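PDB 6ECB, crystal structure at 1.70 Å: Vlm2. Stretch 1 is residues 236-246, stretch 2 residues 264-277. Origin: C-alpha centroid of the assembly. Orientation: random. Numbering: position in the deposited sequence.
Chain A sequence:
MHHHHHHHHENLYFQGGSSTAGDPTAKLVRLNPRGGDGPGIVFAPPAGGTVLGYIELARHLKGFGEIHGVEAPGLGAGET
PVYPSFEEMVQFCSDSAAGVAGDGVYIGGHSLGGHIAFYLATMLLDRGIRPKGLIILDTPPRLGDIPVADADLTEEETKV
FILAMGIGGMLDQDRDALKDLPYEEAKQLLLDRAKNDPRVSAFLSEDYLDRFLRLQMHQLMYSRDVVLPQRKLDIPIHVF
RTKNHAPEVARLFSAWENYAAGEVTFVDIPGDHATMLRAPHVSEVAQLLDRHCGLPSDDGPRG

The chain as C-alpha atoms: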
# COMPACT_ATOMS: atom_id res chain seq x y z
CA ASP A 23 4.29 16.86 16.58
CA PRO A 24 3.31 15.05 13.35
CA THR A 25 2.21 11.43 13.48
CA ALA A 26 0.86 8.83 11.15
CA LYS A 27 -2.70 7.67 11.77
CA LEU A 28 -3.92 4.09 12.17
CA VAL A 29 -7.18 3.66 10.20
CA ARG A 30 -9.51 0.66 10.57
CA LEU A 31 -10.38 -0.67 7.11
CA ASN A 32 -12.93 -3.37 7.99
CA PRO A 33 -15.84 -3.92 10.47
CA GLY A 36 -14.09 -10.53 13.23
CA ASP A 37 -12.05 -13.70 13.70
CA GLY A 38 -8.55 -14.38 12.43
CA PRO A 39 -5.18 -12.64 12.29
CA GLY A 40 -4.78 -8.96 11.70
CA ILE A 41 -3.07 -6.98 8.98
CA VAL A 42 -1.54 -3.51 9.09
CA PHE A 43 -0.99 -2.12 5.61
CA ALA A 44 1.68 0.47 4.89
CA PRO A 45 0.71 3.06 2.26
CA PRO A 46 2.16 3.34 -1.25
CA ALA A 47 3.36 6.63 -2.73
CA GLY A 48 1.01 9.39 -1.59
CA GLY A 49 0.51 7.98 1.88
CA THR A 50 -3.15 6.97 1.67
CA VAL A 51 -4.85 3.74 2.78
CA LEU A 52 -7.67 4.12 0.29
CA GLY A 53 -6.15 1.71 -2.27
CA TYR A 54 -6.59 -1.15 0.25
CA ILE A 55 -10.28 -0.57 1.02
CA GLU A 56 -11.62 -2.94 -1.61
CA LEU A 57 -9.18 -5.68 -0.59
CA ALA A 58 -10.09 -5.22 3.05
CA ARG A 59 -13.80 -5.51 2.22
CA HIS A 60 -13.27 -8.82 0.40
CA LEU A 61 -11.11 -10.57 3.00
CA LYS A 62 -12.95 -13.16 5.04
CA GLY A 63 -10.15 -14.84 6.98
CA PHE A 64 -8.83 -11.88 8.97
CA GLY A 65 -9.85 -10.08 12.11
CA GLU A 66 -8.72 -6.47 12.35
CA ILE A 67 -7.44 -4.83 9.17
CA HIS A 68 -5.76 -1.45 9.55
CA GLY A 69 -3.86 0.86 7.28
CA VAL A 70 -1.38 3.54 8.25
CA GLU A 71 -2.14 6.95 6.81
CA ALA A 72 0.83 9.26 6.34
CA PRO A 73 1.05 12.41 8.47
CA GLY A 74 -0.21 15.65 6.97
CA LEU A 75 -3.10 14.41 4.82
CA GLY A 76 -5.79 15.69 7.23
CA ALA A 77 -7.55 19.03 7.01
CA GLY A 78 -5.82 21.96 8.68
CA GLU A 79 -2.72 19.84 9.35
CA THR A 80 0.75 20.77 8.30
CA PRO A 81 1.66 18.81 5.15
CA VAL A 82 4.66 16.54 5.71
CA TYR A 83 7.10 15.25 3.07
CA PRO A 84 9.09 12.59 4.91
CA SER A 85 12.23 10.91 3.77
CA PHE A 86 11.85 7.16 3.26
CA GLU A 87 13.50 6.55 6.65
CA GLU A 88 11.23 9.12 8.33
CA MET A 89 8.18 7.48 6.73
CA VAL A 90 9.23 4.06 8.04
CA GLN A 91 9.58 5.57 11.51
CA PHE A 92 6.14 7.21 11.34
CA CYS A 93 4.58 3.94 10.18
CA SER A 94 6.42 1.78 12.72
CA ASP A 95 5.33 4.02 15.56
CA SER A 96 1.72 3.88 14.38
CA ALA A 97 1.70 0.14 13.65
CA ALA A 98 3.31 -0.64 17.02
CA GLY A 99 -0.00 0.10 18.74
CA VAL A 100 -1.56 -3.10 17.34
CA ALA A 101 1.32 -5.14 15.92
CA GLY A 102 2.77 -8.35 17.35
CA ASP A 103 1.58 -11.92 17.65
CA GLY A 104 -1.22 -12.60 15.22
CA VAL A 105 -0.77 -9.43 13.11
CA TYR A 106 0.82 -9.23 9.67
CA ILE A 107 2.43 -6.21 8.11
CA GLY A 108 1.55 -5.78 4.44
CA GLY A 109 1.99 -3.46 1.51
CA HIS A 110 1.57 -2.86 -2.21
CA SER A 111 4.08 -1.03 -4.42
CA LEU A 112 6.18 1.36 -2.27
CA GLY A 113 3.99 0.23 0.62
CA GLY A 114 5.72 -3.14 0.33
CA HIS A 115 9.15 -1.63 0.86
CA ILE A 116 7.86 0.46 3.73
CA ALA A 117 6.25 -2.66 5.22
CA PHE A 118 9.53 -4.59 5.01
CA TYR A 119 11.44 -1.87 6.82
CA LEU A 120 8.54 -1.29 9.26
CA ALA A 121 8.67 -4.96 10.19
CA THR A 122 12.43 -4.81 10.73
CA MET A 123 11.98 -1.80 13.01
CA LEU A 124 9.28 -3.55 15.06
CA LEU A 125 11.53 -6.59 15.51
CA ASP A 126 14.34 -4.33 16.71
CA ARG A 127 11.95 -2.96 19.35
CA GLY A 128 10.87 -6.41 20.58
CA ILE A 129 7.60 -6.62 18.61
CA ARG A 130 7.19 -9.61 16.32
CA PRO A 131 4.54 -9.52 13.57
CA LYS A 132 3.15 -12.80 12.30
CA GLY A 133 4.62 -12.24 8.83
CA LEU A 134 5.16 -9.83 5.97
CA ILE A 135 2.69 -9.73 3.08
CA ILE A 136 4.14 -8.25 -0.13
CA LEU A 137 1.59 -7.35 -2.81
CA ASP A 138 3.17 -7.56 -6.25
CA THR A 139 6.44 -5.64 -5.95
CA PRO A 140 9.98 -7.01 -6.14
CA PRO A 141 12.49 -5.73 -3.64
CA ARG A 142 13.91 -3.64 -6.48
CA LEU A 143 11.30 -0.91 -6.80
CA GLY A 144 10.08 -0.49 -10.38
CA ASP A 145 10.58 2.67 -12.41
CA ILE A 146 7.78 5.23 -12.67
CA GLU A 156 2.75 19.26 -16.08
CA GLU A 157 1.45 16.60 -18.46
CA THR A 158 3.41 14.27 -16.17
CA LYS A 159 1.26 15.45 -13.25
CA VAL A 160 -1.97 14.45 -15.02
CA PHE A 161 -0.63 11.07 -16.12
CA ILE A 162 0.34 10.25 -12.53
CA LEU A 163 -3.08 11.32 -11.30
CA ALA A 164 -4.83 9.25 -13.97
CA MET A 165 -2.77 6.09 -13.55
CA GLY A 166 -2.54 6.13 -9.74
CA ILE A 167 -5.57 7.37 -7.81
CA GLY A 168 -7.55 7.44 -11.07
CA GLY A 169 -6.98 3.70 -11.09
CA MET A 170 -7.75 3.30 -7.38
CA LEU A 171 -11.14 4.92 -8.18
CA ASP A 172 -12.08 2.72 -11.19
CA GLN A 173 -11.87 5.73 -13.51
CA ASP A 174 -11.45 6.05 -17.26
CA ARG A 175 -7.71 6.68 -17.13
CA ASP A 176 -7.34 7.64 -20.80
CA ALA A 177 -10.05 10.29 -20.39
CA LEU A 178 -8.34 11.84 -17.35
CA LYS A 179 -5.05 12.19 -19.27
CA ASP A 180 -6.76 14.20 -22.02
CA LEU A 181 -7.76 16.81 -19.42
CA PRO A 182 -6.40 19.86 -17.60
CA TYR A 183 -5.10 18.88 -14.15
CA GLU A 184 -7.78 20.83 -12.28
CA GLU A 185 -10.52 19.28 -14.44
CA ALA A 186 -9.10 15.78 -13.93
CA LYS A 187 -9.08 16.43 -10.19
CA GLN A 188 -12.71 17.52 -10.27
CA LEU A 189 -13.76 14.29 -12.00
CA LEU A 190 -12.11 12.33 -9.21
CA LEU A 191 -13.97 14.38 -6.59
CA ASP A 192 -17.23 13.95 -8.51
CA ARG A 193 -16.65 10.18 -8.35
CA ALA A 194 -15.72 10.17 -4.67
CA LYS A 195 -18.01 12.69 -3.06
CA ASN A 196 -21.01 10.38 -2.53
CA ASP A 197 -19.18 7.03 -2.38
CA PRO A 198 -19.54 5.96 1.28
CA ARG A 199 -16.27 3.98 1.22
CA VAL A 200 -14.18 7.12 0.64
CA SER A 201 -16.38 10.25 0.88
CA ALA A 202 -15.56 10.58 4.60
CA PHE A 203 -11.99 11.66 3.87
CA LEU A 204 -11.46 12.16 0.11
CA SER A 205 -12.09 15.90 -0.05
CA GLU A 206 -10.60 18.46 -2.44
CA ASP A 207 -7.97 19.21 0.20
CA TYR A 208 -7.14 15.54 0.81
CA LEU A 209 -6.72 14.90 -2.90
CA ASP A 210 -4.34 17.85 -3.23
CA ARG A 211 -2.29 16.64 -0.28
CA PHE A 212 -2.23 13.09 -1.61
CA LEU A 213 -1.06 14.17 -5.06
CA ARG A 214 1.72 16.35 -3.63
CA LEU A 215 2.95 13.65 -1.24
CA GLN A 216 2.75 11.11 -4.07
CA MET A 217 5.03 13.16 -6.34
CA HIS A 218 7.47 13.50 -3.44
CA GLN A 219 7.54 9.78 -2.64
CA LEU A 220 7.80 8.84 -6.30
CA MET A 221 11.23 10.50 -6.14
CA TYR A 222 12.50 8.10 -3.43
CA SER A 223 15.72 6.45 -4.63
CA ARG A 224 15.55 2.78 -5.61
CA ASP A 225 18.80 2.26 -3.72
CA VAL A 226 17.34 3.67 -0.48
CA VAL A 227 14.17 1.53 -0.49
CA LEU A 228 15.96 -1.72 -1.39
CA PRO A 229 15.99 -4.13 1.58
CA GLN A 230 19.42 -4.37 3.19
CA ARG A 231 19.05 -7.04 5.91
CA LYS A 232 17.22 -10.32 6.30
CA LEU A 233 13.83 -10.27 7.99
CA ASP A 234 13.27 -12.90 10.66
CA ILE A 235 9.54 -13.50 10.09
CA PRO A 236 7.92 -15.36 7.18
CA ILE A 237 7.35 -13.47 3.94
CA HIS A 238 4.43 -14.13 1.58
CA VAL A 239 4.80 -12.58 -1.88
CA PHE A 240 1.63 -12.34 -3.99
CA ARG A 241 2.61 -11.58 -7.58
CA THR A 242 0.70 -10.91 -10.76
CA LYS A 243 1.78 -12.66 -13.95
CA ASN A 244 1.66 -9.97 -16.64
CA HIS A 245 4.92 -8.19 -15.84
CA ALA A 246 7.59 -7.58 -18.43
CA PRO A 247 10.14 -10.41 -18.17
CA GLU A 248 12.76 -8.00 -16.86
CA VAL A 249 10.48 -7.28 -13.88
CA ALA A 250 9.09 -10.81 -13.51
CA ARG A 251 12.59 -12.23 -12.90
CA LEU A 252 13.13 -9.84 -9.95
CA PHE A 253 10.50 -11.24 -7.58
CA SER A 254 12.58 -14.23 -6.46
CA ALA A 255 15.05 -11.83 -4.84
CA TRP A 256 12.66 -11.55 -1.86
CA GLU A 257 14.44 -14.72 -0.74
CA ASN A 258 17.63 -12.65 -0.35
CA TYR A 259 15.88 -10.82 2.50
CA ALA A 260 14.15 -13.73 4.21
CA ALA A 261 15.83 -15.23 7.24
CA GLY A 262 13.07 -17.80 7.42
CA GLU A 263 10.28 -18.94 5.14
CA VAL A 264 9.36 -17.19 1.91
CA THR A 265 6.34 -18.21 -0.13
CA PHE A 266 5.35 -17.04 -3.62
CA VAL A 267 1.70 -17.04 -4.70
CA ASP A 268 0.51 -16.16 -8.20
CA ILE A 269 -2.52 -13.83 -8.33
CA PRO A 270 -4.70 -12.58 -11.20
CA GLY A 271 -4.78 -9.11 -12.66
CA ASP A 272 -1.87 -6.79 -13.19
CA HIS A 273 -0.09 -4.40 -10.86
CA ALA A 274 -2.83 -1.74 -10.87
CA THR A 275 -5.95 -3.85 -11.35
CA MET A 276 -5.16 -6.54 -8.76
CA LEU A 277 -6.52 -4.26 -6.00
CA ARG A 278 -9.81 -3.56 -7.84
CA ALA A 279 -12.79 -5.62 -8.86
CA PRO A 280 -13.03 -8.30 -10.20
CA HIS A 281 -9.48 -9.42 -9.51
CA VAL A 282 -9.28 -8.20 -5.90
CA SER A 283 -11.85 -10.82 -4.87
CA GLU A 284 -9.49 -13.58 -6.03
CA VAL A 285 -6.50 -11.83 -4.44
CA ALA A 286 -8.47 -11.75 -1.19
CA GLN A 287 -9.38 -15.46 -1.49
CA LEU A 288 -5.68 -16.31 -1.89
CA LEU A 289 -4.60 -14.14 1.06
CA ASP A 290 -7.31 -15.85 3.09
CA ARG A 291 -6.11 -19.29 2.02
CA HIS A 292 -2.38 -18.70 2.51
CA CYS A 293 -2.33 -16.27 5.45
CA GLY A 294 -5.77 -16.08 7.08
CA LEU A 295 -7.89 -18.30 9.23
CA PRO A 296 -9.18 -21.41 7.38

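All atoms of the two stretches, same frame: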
# COMPACT_ATOMS: atom_id res chain seq x y z
N PRO A 236 8.20 -14.82 8.52
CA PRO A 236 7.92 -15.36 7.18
C PRO A 236 7.41 -14.27 6.25
O PRO A 236 6.66 -13.38 6.67
CB PRO A 236 6.84 -16.42 7.42
CG PRO A 236 6.79 -16.63 8.88
CD PRO A 236 7.38 -15.47 9.55
N ILE A 237 7.78 -14.38 4.99
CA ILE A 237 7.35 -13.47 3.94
C ILE A 237 6.45 -14.22 2.98
O ILE A 237 6.78 -15.35 2.57
CB ILE A 237 8.55 -12.86 3.21
CG1 ILE A 237 9.47 -12.19 4.19
CG2 ILE A 237 8.07 -11.91 2.14
CD1 ILE A 237 10.69 -11.62 3.56
N HIS A 238 5.31 -13.62 2.62
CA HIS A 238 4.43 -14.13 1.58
C HIS A 238 4.38 -13.09 0.49
O HIS A 238 4.01 -11.95 0.76
CB HIS A 238 3.00 -14.36 2.06
CG HIS A 238 2.78 -15.69 2.70
ND1 HIS A 238 3.15 -15.92 4.00
CD2 HIS A 238 2.27 -16.85 2.22
CE1 HIS A 238 2.86 -17.17 4.31
NE2 HIS A 238 2.33 -17.77 3.25
N VAL A 239 4.75 -13.47 -0.73
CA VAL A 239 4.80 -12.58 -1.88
C VAL A 239 3.67 -13.00 -2.82
O VAL A 239 3.65 -14.13 -3.30
CB VAL A 239 6.15 -12.68 -2.61
CG1 VAL A 239 6.22 -11.74 -3.81
CG2 VAL A 239 7.32 -12.42 -1.65
N PHE A 240 2.74 -12.10 -3.08
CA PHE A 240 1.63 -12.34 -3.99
C PHE A 240 1.94 -11.55 -5.25
O PHE A 240 2.02 -10.32 -5.19
CB PHE A 240 0.29 -11.91 -3.36
CG PHE A 240 -0.07 -12.72 -2.15
CD1 PHE A 240 0.43 -12.39 -0.89
CD2 PHE A 240 -0.87 -13.85 -2.27
CE1 PHE A 240 0.13 -13.16 0.21
CE2 PHE A 240 -1.18 -14.63 -1.16
CZ PHE A 240 -0.67 -14.27 0.09
N ARG A 241 2.12 -12.24 -6.38
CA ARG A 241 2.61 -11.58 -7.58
C ARG A 241 1.68 -11.85 -8.76
O ARG A 241 1.27 -12.99 -9.00
CB ARG A 241 4.03 -12.04 -7.95
CG ARG A 241 4.17 -13.53 -8.03
CD ARG A 241 5.47 -13.96 -8.71
NE ARG A 241 5.70 -15.39 -8.53
CZ ARG A 241 6.89 -15.97 -8.49
NH1 ARG A 241 8.01 -15.25 -8.65
NH2 ARG A 241 6.97 -17.26 -8.29
N THR A 242 1.42 -10.78 -9.51
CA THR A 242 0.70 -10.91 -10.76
C THR A 242 1.64 -11.47 -11.83
O THR A 242 2.87 -11.53 -11.65
CB THR A 242 0.09 -9.57 -11.20
OG1 THR A 242 1.11 -8.57 -11.39
CG2 THR A 242 -0.91 -9.07 -10.17
N LYS A 243 1.05 -11.89 -12.94
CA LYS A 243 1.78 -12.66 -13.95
C LYS A 243 1.78 -12.00 -15.32
O LYS A 243 1.99 -12.67 -16.33
CB LYS A 243 1.21 -14.08 -14.04
CG LYS A 243 1.32 -14.87 -12.74
CD LYS A 243 2.72 -14.80 -12.08
CE LYS A 243 3.83 -15.35 -12.99
NZ LYS A 243 3.62 -16.79 -13.32
N ASN A 244 1.62 -10.69 -15.38
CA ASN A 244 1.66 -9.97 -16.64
C ASN A 244 2.75 -8.92 -16.65
O ASN A 244 2.66 -7.92 -17.37
CB ASN A 244 0.30 -9.33 -16.92
CG ASN A 244 -0.77 -10.36 -17.06
OD1 ASN A 244 -0.69 -11.24 -17.90
ND2 ASN A 244 -1.77 -10.29 -16.19
N HIS A 245 3.80 -9.11 -15.84
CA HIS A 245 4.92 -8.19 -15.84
C HIS A 245 5.81 -8.44 -17.04
O HIS A 245 5.89 -9.56 -17.56
CB HIS A 245 5.75 -8.35 -14.56
CG HIS A 245 5.03 -7.99 -13.31
ND1 HIS A 245 4.79 -6.69 -12.94
CD2 HIS A 245 4.52 -8.77 -12.33
CE1 HIS A 245 4.17 -6.68 -11.77
NE2 HIS A 245 3.98 -7.93 -11.39
N ALA A 246 6.52 -7.40 -17.46
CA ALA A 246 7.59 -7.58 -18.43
C ALA A 246 8.58 -8.60 -17.87
O ALA A 246 8.78 -8.67 -16.66
CB ALA A 246 8.29 -6.26 -18.71
N VAL A 264 9.92 -18.11 2.90
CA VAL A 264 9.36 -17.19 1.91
C VAL A 264 8.48 -18.01 0.98
O VAL A 264 8.84 -19.12 0.58
CB VAL A 264 10.45 -16.39 1.16
CG1 VAL A 264 11.47 -17.32 0.50
CG2 VAL A 264 9.81 -15.46 0.15
N THR A 265 7.31 -17.49 0.67
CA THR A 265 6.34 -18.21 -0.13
C THR A 265 5.88 -17.29 -1.25
O THR A 265 5.60 -16.12 -1.00
CB THR A 265 5.13 -18.64 0.70
OG1 THR A 265 5.56 -19.53 1.74
CG2 THR A 265 4.10 -19.34 -0.18
N PHE A 266 5.83 -17.81 -2.48
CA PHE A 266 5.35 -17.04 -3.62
C PHE A 266 4.01 -17.59 -4.07
O PHE A 266 3.84 -18.80 -4.22
CB PHE A 266 6.37 -17.10 -4.78
CG PHE A 266 7.68 -16.46 -4.45
CD1 PHE A 266 8.70 -17.18 -3.85
CD2 PHE A 266 7.87 -15.11 -4.68
CE1 PHE A 266 9.91 -16.56 -3.53
CE2 PHE A 266 9.07 -14.50 -4.36
CZ PHE A 266 10.08 -15.22 -3.77
N VAL A 267 3.06 -16.69 -4.30
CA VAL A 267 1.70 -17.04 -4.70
C VAL A 267 1.31 -16.21 -5.92
O VAL A 267 1.32 -14.98 -5.87
CB VAL A 267 0.69 -16.81 -3.56
CG1 VAL A 267 -0.73 -17.17 -4.00
CG2 VAL A 267 1.08 -17.61 -2.34
N ASP A 268 0.94 -16.88 -7.01
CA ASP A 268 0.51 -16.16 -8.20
C ASP A 268 -0.92 -15.65 -7.98
O ASP A 268 -1.77 -16.37 -7.44
CB ASP A 268 0.54 -17.08 -9.43
CG ASP A 268 1.96 -17.42 -9.90
OD1 ASP A 268 2.96 -16.90 -9.39
OD2 ASP A 268 2.07 -18.23 -10.83
N ILE A 269 -1.18 -14.42 -8.42
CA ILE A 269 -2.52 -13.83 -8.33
C ILE A 269 -2.92 -13.28 -9.69
O ILE A 269 -2.07 -12.95 -10.53
CB ILE A 269 -2.58 -12.72 -7.25
CG1 ILE A 269 -1.45 -11.69 -7.42
CG2 ILE A 269 -2.50 -13.34 -5.86
CD1 ILE A 269 -1.62 -10.41 -6.60
N PRO A 270 -4.23 -13.13 -9.93
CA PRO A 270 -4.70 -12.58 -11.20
C PRO A 270 -4.59 -11.06 -11.24
O PRO A 270 -4.34 -10.38 -10.25
CB PRO A 270 -6.17 -13.01 -11.25
CG PRO A 270 -6.58 -12.99 -9.82
CD PRO A 270 -5.36 -13.50 -9.05
N GLY A 271 -4.83 -10.54 -12.44
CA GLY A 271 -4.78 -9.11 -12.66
C GLY A 271 -3.39 -8.66 -13.08
O GLY A 271 -2.50 -9.47 -13.38
N ASP A 272 -3.22 -7.35 -13.09
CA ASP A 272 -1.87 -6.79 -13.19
C ASP A 272 -1.65 -5.81 -12.05
O ASP A 272 -2.48 -5.72 -11.13
CB ASP A 272 -1.64 -6.16 -14.56
CG ASP A 272 -2.57 -5.01 -14.84
OD1 ASP A 272 -2.78 -4.17 -13.92
OD2 ASP A 272 -3.08 -4.94 -15.98
N HIS A 273 -0.54 -5.07 -12.07
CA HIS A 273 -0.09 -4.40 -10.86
C HIS A 273 -1.14 -3.42 -10.34
O HIS A 273 -1.32 -3.26 -9.12
CB HIS A 273 1.23 -3.67 -11.11
CG HIS A 273 1.86 -3.08 -9.88
ND1 HIS A 273 2.34 -3.86 -8.85
CD2 HIS A 273 2.09 -1.80 -9.52
CE1 HIS A 273 2.83 -3.09 -7.90
NE2 HIS A 273 2.71 -1.83 -8.28
N ALA A 274 -1.80 -2.70 -11.25
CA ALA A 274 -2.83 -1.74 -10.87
C ALA A 274 -4.17 -2.42 -10.58
O ALA A 274 -4.82 -2.15 -9.56
CB ALA A 274 -3.00 -0.71 -11.99
N THR A 275 -4.59 -3.33 -11.45
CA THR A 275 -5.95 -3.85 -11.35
C THR A 275 -6.11 -4.96 -10.31
O THR A 275 -7.26 -5.36 -10.02
CB THR A 275 -6.41 -4.38 -12.70
OG1 THR A 275 -5.72 -5.60 -13.01
CG2 THR A 275 -6.16 -3.35 -13.78
N MET A 276 -5.02 -5.48 -9.75
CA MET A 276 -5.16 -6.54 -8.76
C MET A 276 -5.89 -6.06 -7.51
O MET A 276 -6.44 -6.89 -6.78
CB MET A 276 -3.79 -7.10 -8.35
CG MET A 276 -2.85 -6.00 -7.88
SD MET A 276 -1.44 -6.63 -6.98
CE MET A 276 -2.19 -7.13 -5.45
N LEU A 277 -5.88 -4.75 -7.22
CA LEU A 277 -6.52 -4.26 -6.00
C LEU A 277 -7.95 -3.79 -6.25
O LEU A 277 -8.56 -3.23 -5.34
CB LEU A 277 -5.71 -3.11 -5.39
CG LEU A 277 -4.39 -3.56 -4.77
CD1 LEU A 277 -3.65 -2.33 -4.25
CD2 LEU A 277 -4.64 -4.57 -3.66
O HOH W 1 6.44 -17.99 3.83
O HOH W 2 4.32 -18.10 -7.52
O HOH W 3 -1.82 -11.96 -13.05
O HOH W 4 5.06 -17.92 -11.18

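How do the two backbones meet? They run as neighbouring parallel strands, their axes inclined by 20° and 4.7 Å apart at closest approach, with I237 beside V264 and the register kept through R241 and D268. Because the strands are parallel, the hydrogen bonds alternate: T265 N donates to I237 O (2.9 Å), V239 N to T265 O (2.8 Å), V267 N to V239 O (2.8 Å), R241 N to V267 O (2.9 Å) and I269 N to R241 O (2.9 Å). I237, V239 and R241 therefore face their partner with their backbone polar groups, while H238 and F240 turn theirs away and offer CA-H...O contacts instead, such as F240 CA to V267 O at 3.3 Å.

What packs on the two faces of this sheet? On the face of H238 and F240, the F240 ring lies against V267, with CD2 3.6 Å from CB, and has I269 CG2 at its edge, 4.0 Å from F240 CD2. These three residues are buried, a fitting place for apolar side chains. At the more open end, T265 CB sits over the H238 ring, 3.7 Å from CD2, in a CH-pi contact. On the other face, the branched V239 sets its CB 3.6 Å from F266 CD2, and I237 CB lies 4.2 Å from V264 CG2.

How are the charges arranged around D268? The exposed carboxylate receives two basic side chains: R241 NE meets D268 OD1 at 3.2 Å and K243 NZ meets OD2 of the same residue at 3.3 Å, both salt bridges. The long arginine chain brings its guanidinium edge to the carboxylate while F266 CB lies over one face, 3.6 Å from R241 NH2. Two waters reinforce the cluster, one joining R241 NH2 to D268 OD1, the other joining K243 NZ to the same oxygen.

What holds the stretches together beyond the strands? A water accepts from K243 N and donates to I269 O and G271 O, filling the gap where the backbones part. N244 ND2 adds a weak hydrogen bond to G271 O (3.0 Å). Buried T242 fits its small side chain into the turn, with CB 3.4 Å from G271 O and CG2 3.9 Å from M276 CB. G271 has phi/psi of 90/-170, where a CB would jam against the preceding carbonyl oxygen, so glycine suits the bend. Beyond it D272 and T275 brace the turn reciprocally: D272 N donates to T275 OG1 (3.1 Å), and T275 N to D272 OD1 (3.2 Å).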